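Local coordinates for myosin-I heavy chain (PDB 5EJR), which is an actin-based motor with ATPase activity, a class VII myosin that acts in the early steps of phagocytosis and in adhesion, at residues D105-Q110 against Y132-T137; K66-I71 against A111-N116; I352-P357 against Y404-F409. One frame throughout, in Å; residues are numbered along the deposited sequence. Where two conformers were deposited one is given.

All three contacts join helices in the MyTH4-FERM part of the myosin tail. Interactions 1 and 2 belong to the MyTH4 helical bundle, their centres about 10 Å apart, and share helix 104-113, which meets helix 121-137 in the first and helix 58-75 in the second. They touch directly: OE1 of Gln-110 lies 2.9 Å from ND2 of Asn-67, a probable hydrogen bond. Interaction 3 lies on the other side of the chain's centre, in the helical middle lobe of the FERM domain, and touches neither of the others; its nearest atoms are about 42 Å from interaction 1 and about 50 Å from interaction 2.

Interaction 1: residues D105-Q110 against Y132-T137; sequences DEIYCQ and YFLSIT
Tyr-108 lays one face of its ring over Leu-134, whose CD1 stands 4.2 Å from the ring centroid and only 8° off its normal, a CH-pi contact in the helical bundle of the MyTH4 domain. The helices carrying them, 104-113 and 121-137, run nearly antiparallel here: their local axes come within 10.9 Å and their directions differ by 157°. The side chains of Tyr-108 and Leu-134 point opposite ways and overlap along their lengths. The far end of the phenol therefore reaches the root of the leucine, with CZ of Tyr-108 3.7 Å from CB of Leu-134, while CD1, one of the leucine's two methyls, lies over the middle of the ring. With CG anti to its carbonyl carbon (chi1 -64°), Leu-134 sends both methyls toward helix 104-113, where CD2 meets CG2 of Ile-107 at 3.7 Å.

Beyond the leucine, the tyrosine hydroxyl settles against the backbone of the opposing helix, OH of Tyr-108 lying 3.2 Å from CA of Ser-135. Its hydrogen bond goes instead to the carbonyl oxygen of Phe-138, so the polar end of this buried ring is satisfied by the backbone just after 132-137. Phe-148 meets the same ring edge-to-face, and Leu-177 of helix 164-178 also packs on Tyr-108. Ser-135 turns its hydroxyl back onto its own helix: OG of Ser-135 donates to O of Tyr-132 over 2.7 Å, and that oxygen also accepts from N of Ile-136.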
loop_
_atom_site.group_PDB
_atom_site.type_symbol
_atom_site.label_atom_id
_atom_site.label_comp_id
_atom_site.label_asym_id
_atom_site.label_seq_id
_atom_site.Cartn_x
_atom_site.Cartn_y
_atom_site.Cartn_z
ATOM N N ASP A 105 -1.913 -1.866 27.013
ATOM C CA ASP A 105 -1.478 -2.801 28.072
ATOM C C ASP A 105 -2.457 -3.965 28.208
ATOM O O ASP A 105 -2.030 -5.116 28.340
ATOM C CB ASP A 105 -1.345 -2.085 29.421
ATOM C CG ASP A 105 -0.177 -1.134 29.498
ATOM O OD1 ASP A 105 0.698 -1.191 28.607
ATOM O OD2 ASP A 105 -0.136 -0.335 30.448
ATOM N N GLU A 106 -3.754 -3.654 28.149
ATOM C CA GLU A 106 -4.847 -4.600 28.238
ATOM C C GLU A 106 -4.853 -5.589 27.064
ATOM O O GLU A 106 -5.172 -6.765 27.268
ATOM C CB GLU A 106 -6.175 -3.839 28.358
ATOM C CG GLU A 106 -7.205 -4.565 29.205
ATOM C CD GLU A 106 -7.964 -5.659 28.485
ATOM O OE1 GLU A 106 -8.017 -5.626 27.233
ATOM O OE2 GLU A 106 -8.525 -6.542 29.175
ATOM N N ILE A 107 -4.480 -5.130 25.847
ATOM C CA ILE A 107 -4.407 -6.004 24.675
ATOM C C ILE A 107 -3.269 -7.021 24.866
ATOM O O ILE A 107 -3.525 -8.220 24.693
ATOM C CB ILE A 107 -4.372 -5.258 23.311
ATOM C CG1 ILE A 107 -5.663 -4.414 23.146
ATOM C CG2 ILE A 107 -4.260 -6.275 22.153
ATOM C CD1 ILE A 107 -5.684 -3.441 21.938
ATOM N N TYR A 108 -2.068 -6.543 25.307
ATOM C CA TYR A 108 -0.859 -7.348 25.554
ATOM C C TYR A 108 -1.085 -8.393 26.662
ATOM O O TYR A 108 -0.638 -9.521 26.525
ATOM C CB TYR A 108 0.320 -6.453 25.957
ATOM C CG TYR A 108 1.157 -5.955 24.798
ATOM C CD1 TYR A 108 2.210 -6.717 24.294
ATOM C CD2 TYR A 108 0.947 -4.691 24.253
ATOM C CE1 TYR A 108 3.016 -6.243 23.256
ATOM C CE2 TYR A 108 1.721 -4.222 23.192
ATOM C CZ TYR A 108 2.761 -4.996 22.705
ATOM O OH TYR A 108 3.551 -4.497 21.700
ATOM N N CYS A 109 -1.777 -8.003 27.757
ATOM C CA CYS A 109 -2.116 -8.895 28.872
ATOM C C CYS A 109 -3.118 -9.950 28.436
ATOM O O CYS A 109 -2.902 -11.107 28.758
ATOM C CB CYS A 109 -2.611 -8.110 30.079
ATOM S SG CYS A 109 -1.352 -7.054 30.836
ATOM N N GLN A 110 -4.165 -9.590 27.650
ATOM C CA GLN A 110 -5.149 -10.584 27.167
ATOM C C GLN A 110 -4.500 -11.620 26.266
ATOM O O GLN A 110 -4.890 -12.790 26.310
ATOM C CB GLN A 110 -6.297 -9.944 26.376
ATOM C CG GLN A 110 -7.310 -9.151 27.187
ATOM C CD GLN A 110 -8.429 -8.597 26.319
ATOM O OE1 GLN A 110 -8.444 -8.727 25.087
ATOM N NE2 GLN A 110 -9.430 -8.013 26.956
ATOM N N TYR A 132 3.739 -10.772 18.582
ATOM C CA TYR A 132 4.698 -10.305 17.578
ATOM C C TYR A 132 4.112 -9.134 16.772
ATOM O O TYR A 132 4.779 -8.109 16.610
ATOM C CB TYR A 132 5.093 -11.450 16.630
ATOM C CG TYR A 132 5.778 -10.947 15.378
ATOM C CD1 TYR A 132 7.113 -10.555 15.402
ATOM C CD2 TYR A 132 5.076 -10.808 14.182
ATOM C CE1 TYR A 132 7.740 -10.048 14.265
ATOM C CE2 TYR A 132 5.692 -10.292 13.038
ATOM C CZ TYR A 132 7.028 -9.928 13.083
ATOM O OH TYR A 132 7.659 -9.445 11.959
ATOM N N PHE A 133 2.879 -9.314 16.252
ATOM C CA PHE A 133 2.170 -8.331 15.427
ATOM C C PHE A 133 1.768 -7.090 16.216
ATOM O O PHE A 133 1.690 -6.004 15.637
ATOM C CB PHE A 133 0.990 -8.963 14.677
ATOM C CG PHE A 133 1.398 -9.882 13.543
ATOM C CD1 PHE A 133 2.193 -9.419 12.500
ATOM C CD2 PHE A 133 0.949 -11.198 13.495
ATOM C CE1 PHE A 133 2.569 -10.273 11.449
ATOM C CE2 PHE A 133 1.326 -12.053 12.447
ATOM C CZ PHE A 133 2.138 -11.586 11.431
ATOM N N LEU A 134 1.619 -7.206 17.554
ATOM C CA LEU A 134 1.370 -6.030 18.380
ATOM C C LEU A 134 2.701 -5.306 18.532
ATOM O O LEU A 134 2.754 -4.081 18.374
ATOM C CB LEU A 134 0.850 -6.389 19.796
ATOM C CG LEU A 134 -0.498 -7.080 19.934
ATOM C CD1 LEU A 134 -0.683 -7.600 21.354
ATOM C CD2 LEU A 134 -1.640 -6.148 19.587
ATOM N N SER A 135 3.779 -6.057 18.852
ATOM C CA SER A 135 5.113 -5.486 19.093
ATOM C C SER A 135 5.711 -4.746 17.879
ATOM O O SER A 135 6.524 -3.851 18.073
ATOM C CB SER A 135 6.082 -6.544 19.615
ATOM O OG SER A 135 6.433 -7.460 18.592
ATOM N N ILE A 136 5.308 -5.109 16.648
ATOM C CA ILE A 136 5.792 -4.398 15.460
ATOM C C ILE A 136 5.044 -3.056 15.268
ATOM O O ILE A 136 5.603 -2.135 14.668
ATOM C CB ILE A 136 5.823 -5.259 14.162
ATOM C CG1 ILE A 136 4.471 -5.907 13.856
ATOM C CG2 ILE A 136 6.958 -6.296 14.211
ATOM C CD1 ILE A 136 4.289 -6.418 12.420
ATOM N N THR A 137 3.813 -2.933 15.838
ATOM C CA THR A 137 2.948 -1.751 15.705
ATOM C C THR A 137 3.126 -0.697 16.817
ATOM O O THR A 137 3.500 0.440 16.534
ATOM C CB THR A 137 1.490 -2.195 15.573
ATOM O OG1 THR A 137 1.466 -3.382 14.788
ATOM C CG2 THR A 137 0.614 -1.133 14.896
#

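Interaction 2: residues K66-I71 against A111-N116; sequences KNFSEI and AYRQTN
This is a buried contact within the MyTH4 domain, in which an aromatic ring of helix 58-75 rests on polar side chains of residues 111-116, which include a type I turn from Arg-113 to Asn-116, with a smaller aliphatic touch beside it. Phe-68 makes the closest approaches. With CG anti to the backbone N (chi1 -165°), its ring extends toward the turn and puts CZ of Phe-68 3.4 Å from CD of Gln-114. The ring and amide planes stand 54° apart, an oblique meeting in which the CZ corner rests on the bent glutamine chain. Arg-113 runs nearly perpendicular to the phenylalanine, its NE 3.7 Å from CZ of Phe-68 and its guanidinium plane turned 79° from the ring.

The polar groups beside the ring are engaged with one another and with the chain near residues 41-45. NE of Arg-113 donates weakly to OE1 of Gln-114 over 3.4 Å, the same oxygen accepts from N of Asn-45, and NH1 of Arg-113 bonds to O of Ala-41. One turn along helix 58-75 from Phe-68, Ile-71 places its CD1 3.9 Å from N of Ala-111 and 4.4 Å from CB of Ala-111. Leu-130 of helix 121-137 touches both residues, so that helices 58-75, 104-113 and 121-137 pack together here as part of the helical bundle of the MyTH4 domain.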
loop_
_atom_site.group_PDB
_atom_site.type_symbol
_atom_site.label_atom_id
_atom_site.label_comp_id
_atom_site.label_asym_id
_atom_site.label_seq_id
_atom_site.Cartn_x
_atom_site.Cartn_y
_atom_site.Cartn_z
ATOM N N LYS A 66 -14.991 -6.986 23.767
ATOM C CA LYS A 66 -15.091 -7.315 22.330
ATOM C C LYS A 66 -13.722 -7.774 21.803
ATOM O O LYS A 66 -13.668 -8.715 21.005
ATOM C CB LYS A 66 -15.581 -6.110 21.503
ATOM C CG LYS A 66 -15.960 -6.452 20.060
ATOM C CD LYS A 66 -16.226 -5.199 19.242
ATOM C CE LYS A 66 -16.831 -5.497 17.892
ATOM N NZ LYS A 66 -17.043 -4.255 17.102
ATOM N N ASN A 67 -12.638 -7.096 22.246
ATOM C CA ASN A 67 -11.258 -7.399 21.861
ATOM C C ASN A 67 -10.861 -8.811 22.275
ATOM O O ASN A 67 -10.209 -9.513 21.492
ATOM C CB ASN A 67 -10.297 -6.419 22.499
ATOM C CG ASN A 67 -8.900 -6.556 21.951
ATOM O OD1 ASN A 67 -8.566 -6.044 20.886
ATOM N ND2 ASN A 67 -8.078 -7.302 22.632
ATOM N N PHE A 68 -11.255 -9.226 23.514
ATOM C CA PHE A 68 -10.948 -10.555 24.024
ATOM C C PHE A 68 -11.510 -11.631 23.138
ATOM O O PHE A 68 -10.760 -12.522 22.741
ATOM C CB PHE A 68 -11.399 -10.739 25.477
ATOM C CG PHE A 68 -10.761 -11.951 26.109
ATOM C CD1 PHE A 68 -9.479 -11.884 26.638
ATOM C CD2 PHE A 68 -11.433 -13.163 26.160
ATOM C CE1 PHE A 68 -8.886 -13.005 27.216
ATOM C CE2 PHE A 68 -10.835 -14.288 26.722
ATOM C CZ PHE A 68 -9.572 -14.197 27.255
ATOM N N SER A 69 -12.798 -11.519 22.769
ATOM C CA SER A 69 -13.441 -12.484 21.874
ATOM C C SER A 69 -12.752 -12.530 20.496
ATOM O O SER A 69 -12.716 -13.591 19.884
ATOM C CB SER A 69 -14.942 -12.222 21.752
ATOM O OG SER A 69 -15.250 -11.042 21.033
ATOM N N GLU A 70 -12.162 -11.395 20.042
ATOM C CA GLU A 70 -11.437 -11.322 18.770
ATOM C C GLU A 70 -10.095 -12.060 18.872
ATOM O O GLU A 70 -9.733 -12.791 17.944
ATOM C CB GLU A 70 -11.281 -9.870 18.296
ATOM C CG GLU A 70 -12.611 -9.288 17.836
ATOM C CD GLU A 70 -12.628 -7.877 17.289
ATOM O OE1 GLU A 70 -11.586 -7.186 17.344
ATOM O OE2 GLU A 70 -13.710 -7.451 16.828
ATOM N N ILE A 71 -9.389 -11.905 20.018
ATOM C CA ILE A 71 -8.142 -12.619 20.314
ATOM C C ILE A 71 -8.435 -14.138 20.252
ATOM O O ILE A 71 -7.732 -14.882 19.562
ATOM C CB ILE A 71 -7.539 -12.139 21.660
ATOM C CG1 ILE A 71 -6.974 -10.712 21.494
ATOM C CG2 ILE A 71 -6.469 -13.108 22.185
ATOM C CD1 ILE A 71 -6.244 -10.093 22.699
ATOM N N ALA A 111 -3.560 -11.172 25.388
ATOM C CA ALA A 111 -2.897 -12.054 24.431
ATOM C C ALA A 111 -2.007 -13.013 25.204
ATOM O O ALA A 111 -2.097 -14.222 24.983
ATOM C CB ALA A 111 -2.081 -11.238 23.426
ATOM N N TYR A 112 -1.196 -12.477 26.135
ATOM C CA TYR A 112 -0.282 -13.259 26.958
ATOM C C TYR A 112 -1.008 -14.288 27.841
ATOM O O TYR A 112 -0.643 -15.466 27.828
ATOM C CB TYR A 112 0.660 -12.376 27.798
ATOM C CG TYR A 112 1.587 -13.236 28.627
ATOM C CD1 TYR A 112 2.684 -13.871 28.045
ATOM C CD2 TYR A 112 1.283 -13.548 29.952
ATOM C CE1 TYR A 112 3.488 -14.744 28.778
ATOM C CE2 TYR A 112 2.082 -14.418 30.694
ATOM C CZ TYR A 112 3.179 -15.016 30.101
ATOM O OH TYR A 112 3.960 -15.869 30.832
ATOM N N ARG A 113 -2.028 -13.845 28.597
ATOM C CA ARG A 113 -2.848 -14.713 29.463
ATOM C C ARG A 113 -3.324 -15.937 28.671
ATOM O O ARG A 113 -3.264 -17.058 29.170
ATOM C CB ARG A 113 -4.056 -13.926 30.012
ATOM C CG ARG A 113 -5.243 -14.781 30.458
ATOM C CD ARG A 113 -6.543 -14.031 30.306
ATOM N NE ARG A 113 -7.708 -14.899 30.409
ATOM C CZ ARG A 113 -8.423 -15.061 31.518
ATOM N NH1 ARG A 113 -8.064 -14.453 32.641
ATOM N NH2 ARG A 113 -9.496 -15.838 31.515
ATOM N N GLN A 114 -3.751 -15.727 27.421
ATOM C CA GLN A 114 -4.270 -16.828 26.627
ATOM C C GLN A 114 -3.177 -17.804 26.121
ATOM O O GLN A 114 -3.511 -18.904 25.689
ATOM C CB GLN A 114 -5.163 -16.298 25.515
ATOM C CG GLN A 114 -6.501 -15.739 26.038
ATOM C CD GLN A 114 -7.414 -16.805 26.615
ATOM O OE1 GLN A 114 -7.404 -17.100 27.816
ATOM N NE2 GLN A 114 -8.210 -17.418 25.765
ATOM N N THR A 115 -1.891 -17.448 26.273
ATOM C CA THR A 115 -0.762 -18.327 25.900
ATOM C C THR A 115 -0.284 -19.161 27.108
ATOM O O THR A 115 0.405 -20.161 26.922
ATOM C CB THR A 115 0.441 -17.524 25.355
ATOM O OG1 THR A 115 1.128 -16.882 26.427
ATOM C CG2 THR A 115 0.067 -16.527 24.275
ATOM N N ASN A 116 -0.599 -18.708 28.330
ATOM C CA ASN A 116 -0.199 -19.336 29.592
ATOM C C ASN A 116 -1.198 -20.422 30.010
ATOM O O ASN A 116 -2.359 -20.116 30.273
ATOM C CB ASN A 116 -0.075 -18.256 30.676
ATOM C CG ASN A 116 0.938 -18.513 31.759
ATOM O OD1 ASN A 116 1.975 -19.157 31.558
ATOM N ND2 ASN A 116 0.710 -17.912 32.913
#

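Interaction 3: residues I352-P357 against Y404-F409; sequences IQLLYP and YLKLMF
Leu-354 and Leu-405 overlap head to tail, each tip passing toward the root of its partner: CD2 of Leu-354 lies 3.6 Å from CB of Leu-405. Both leucines hold CG anti to the carbonyl carbon (chi1 -80° and -72°), which turns their branched ends toward the opposing helix. Beside this pair, Gln-353 runs across the isobutyl group of Leu-405, nearly perpendicular to it. Its extended chain lies against CD1 of Leu-405, which sits 3.8 Å from CG of Gln-353, while OE1 of Gln-353 ends 3.5 Å from the other methyl, CD2 of Leu-405. The contact buries that amide oxygen, which has no hydrogen-bonding partner in the model.

Helices 341-355 and 402-416, joined here, belong to the helical middle lobe of the FERM domain, and the apolar interface continues back along helix 341-355, where Ile-350 also touches Leu-405. Replacing Gln-353 by alanine removes CG and the amide, and the two methyls of Leu-405 would probably lose their cover on that flank and be freer to turn. On the other flank the aliphatic part of Lys-406 passes Leu-354 at a slant, with CG of Lys-406 3.7 Å from CD2 of Leu-354. The lysine chain runs on extended to a salt bridge between its NZ and OE1 of Glu-321, on helix 317-332; Tyr-324 of that helix packs on Leu-354 as well.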
loop_
_atom_site.group_PDB
_atom_site.type_symbol
_atom_site.label_atom_id
_atom_site.label_comp_id
_atom_site.label_asym_id
_atom_site.label_seq_id
_atom_site.Cartn_x
_atom_site.Cartn_y
_atom_site.Cartn_z
ATOM N N ILE A 352 2.939 0.432 -37.222
ATOM C CA ILE A 352 2.990 -0.716 -38.165
ATOM C C ILE A 352 4.462 -0.935 -38.594
ATOM O O ILE A 352 4.943 -2.062 -38.545
ATOM C CB ILE A 352 2.022 -0.492 -39.376
ATOM C CG1 ILE A 352 0.554 -0.696 -38.920
ATOM C CG2 ILE A 352 2.369 -1.442 -40.577
ATOM C CD1 ILE A 352 -0.510 -0.134 -39.901
ATOM N N GLN A 353 5.194 0.142 -38.907
ATOM C CA GLN A 353 6.609 0.019 -39.287
ATOM C C GLN A 353 7.430 -0.579 -38.130
ATOM O O GLN A 353 8.378 -1.347 -38.372
ATOM C CB GLN A 353 7.172 1.355 -39.801
ATOM C CG GLN A 353 8.475 1.178 -40.600
ATOM C CD GLN A 353 9.124 2.450 -41.084
ATOM O OE1 GLN A 353 8.526 3.520 -41.103
ATOM N NE2 GLN A 353 10.374 2.359 -41.513
ATOM N N LEU A 354 7.014 -0.316 -36.871
ATOM C CA LEU A 354 7.688 -0.902 -35.714
ATOM C C LEU A 354 7.367 -2.401 -35.575
ATOM O O LEU A 354 8.230 -3.171 -35.165
ATOM C CB LEU A 354 7.367 -0.134 -34.414
ATOM C CG LEU A 354 8.152 1.171 -34.186
ATOM C CD1 LEU A 354 7.455 2.070 -33.146
ATOM C CD2 LEU A 354 9.556 0.893 -33.742
ATOM N N LEU A 355 6.137 -2.817 -35.876
ATOM C CA LEU A 355 5.769 -4.236 -35.806
ATOM C C LEU A 355 6.345 -5.030 -36.997
ATOM O O LEU A 355 6.662 -6.208 -36.852
ATOM C CB LEU A 355 4.243 -4.392 -35.854
ATOM C CG LEU A 355 3.457 -4.017 -34.633
ATOM C CD1 LEU A 355 1.969 -3.930 -34.978
ATOM C CD2 LEU A 355 3.700 -5.025 -33.513
ATOM N N TYR A 356 6.419 -4.399 -38.172
ATOM C CA TYR A 356 6.862 -5.041 -39.411
ATOM C C TYR A 356 8.008 -4.271 -40.079
ATOM O O TYR A 356 7.778 -3.583 -41.071
ATOM C CB TYR A 356 5.649 -5.247 -40.349
ATOM C CG TYR A 356 4.513 -5.982 -39.665
ATOM C CD1 TYR A 356 4.585 -7.352 -39.424
ATOM C CD2 TYR A 356 3.381 -5.303 -39.230
ATOM C CE1 TYR A 356 3.548 -8.030 -38.781
ATOM C CE2 TYR A 356 2.354 -5.963 -38.558
ATOM C CZ TYR A 356 2.428 -7.330 -38.357
ATOM O OH TYR A 356 1.396 -7.984 -37.717
ATOM N N PRO A 357 9.245 -4.349 -39.535
ATOM C CA PRO A 357 10.370 -3.558 -40.100
ATOM C C PRO A 357 10.621 -3.629 -41.626
ATOM O O PRO A 357 11.220 -2.695 -42.168
ATOM C CB PRO A 357 11.587 -4.073 -39.339
ATOM C CG PRO A 357 11.070 -4.629 -38.086
ATOM C CD PRO A 357 9.663 -5.091 -38.328
ATOM N N TYR A 404 14.340 5.367 -33.690
ATOM C CA TYR A 404 13.855 6.640 -34.221
ATOM C C TYR A 404 12.343 6.649 -34.418
ATOM O O TYR A 404 11.715 7.696 -34.245
ATOM C CB TYR A 404 14.605 7.050 -35.482
ATOM C CG TYR A 404 14.305 8.458 -35.919
ATOM C CD1 TYR A 404 14.887 9.553 -35.274
ATOM C CD2 TYR A 404 13.391 8.712 -36.937
ATOM C CE1 TYR A 404 14.593 10.859 -35.666
ATOM C CE2 TYR A 404 13.107 10.008 -37.349
ATOM C CZ TYR A 404 13.691 11.079 -36.700
ATOM O OH TYR A 404 13.358 12.345 -37.108
ATOM N N LEU A 405 11.758 5.487 -34.760
ATOM C CA LEU A 405 10.310 5.354 -34.911
ATOM C C LEU A 405 9.605 5.486 -33.538
ATOM O O LEU A 405 8.540 6.089 -33.446
ATOM C CB LEU A 405 9.963 4.016 -35.565
ATOM C CG LEU A 405 10.285 3.834 -37.069
ATOM C CD1 LEU A 405 10.167 2.342 -37.451
ATOM C CD2 LEU A 405 9.378 4.712 -37.967
ATOM N N LYS A 406 10.221 4.977 -32.484
ATOM C CA LYS A 406 9.680 5.067 -31.135
ATOM C C LYS A 406 9.673 6.545 -30.660
ATOM O O LYS A 406 8.664 7.006 -30.117
ATOM C CB LYS A 406 10.433 4.125 -30.169
ATOM C CG LYS A 406 10.240 2.620 -30.487
ATOM C CD LYS A 406 11.114 1.748 -29.614
ATOM C CE LYS A 406 11.182 0.335 -30.131
ATOM N NZ LYS A 406 11.983 -0.535 -29.246
ATOM N N LEU A 407 10.728 7.304 -31.021
ATOM C CA LEU A 407 10.840 8.730 -30.688
ATOM C C LEU A 407 9.811 9.545 -31.458
ATOM O O LEU A 407 9.242 10.479 -30.900
ATOM C CB LEU A 407 12.268 9.259 -30.996
ATOM C CG LEU A 407 13.409 8.735 -30.115
ATOM C CD1 LEU A 407 14.774 9.021 -30.741
ATOM C CD2 LEU A 407 13.377 9.360 -28.754
ATOM N N MET A 408 9.557 9.172 -32.735
ATOM C CA MET A 408 8.593 9.827 -33.626
ATOM C C MET A 408 7.186 9.594 -33.065
ATOM O O MET A 408 6.362 10.503 -33.075
ATOM C CB MET A 408 8.658 9.203 -35.038
ATOM C CG MET A 408 9.758 9.721 -35.920
ATOM S SD MET A 408 9.798 8.825 -37.520
ATOM C CE MET A 408 8.320 9.468 -38.315
ATOM N N PHE A 409 6.905 8.356 -32.642
ATOM C CA PHE A 409 5.609 8.004 -32.047
ATOM C C PHE A 409 5.382 8.850 -30.774
ATOM O O PHE A 409 4.355 9.505 -30.657
ATOM C CB PHE A 409 5.566 6.503 -31.722
ATOM C CG PHE A 409 4.427 6.100 -30.807
ATOM C CD1 PHE A 409 3.101 6.221 -31.219
ATOM C CD2 PHE A 409 4.678 5.665 -29.509
ATOM C CE1 PHE A 409 2.050 5.856 -30.365
ATOM C CE2 PHE A 409 3.628 5.314 -28.657
ATOM C CZ PHE A 409 2.321 5.430 -29.086
#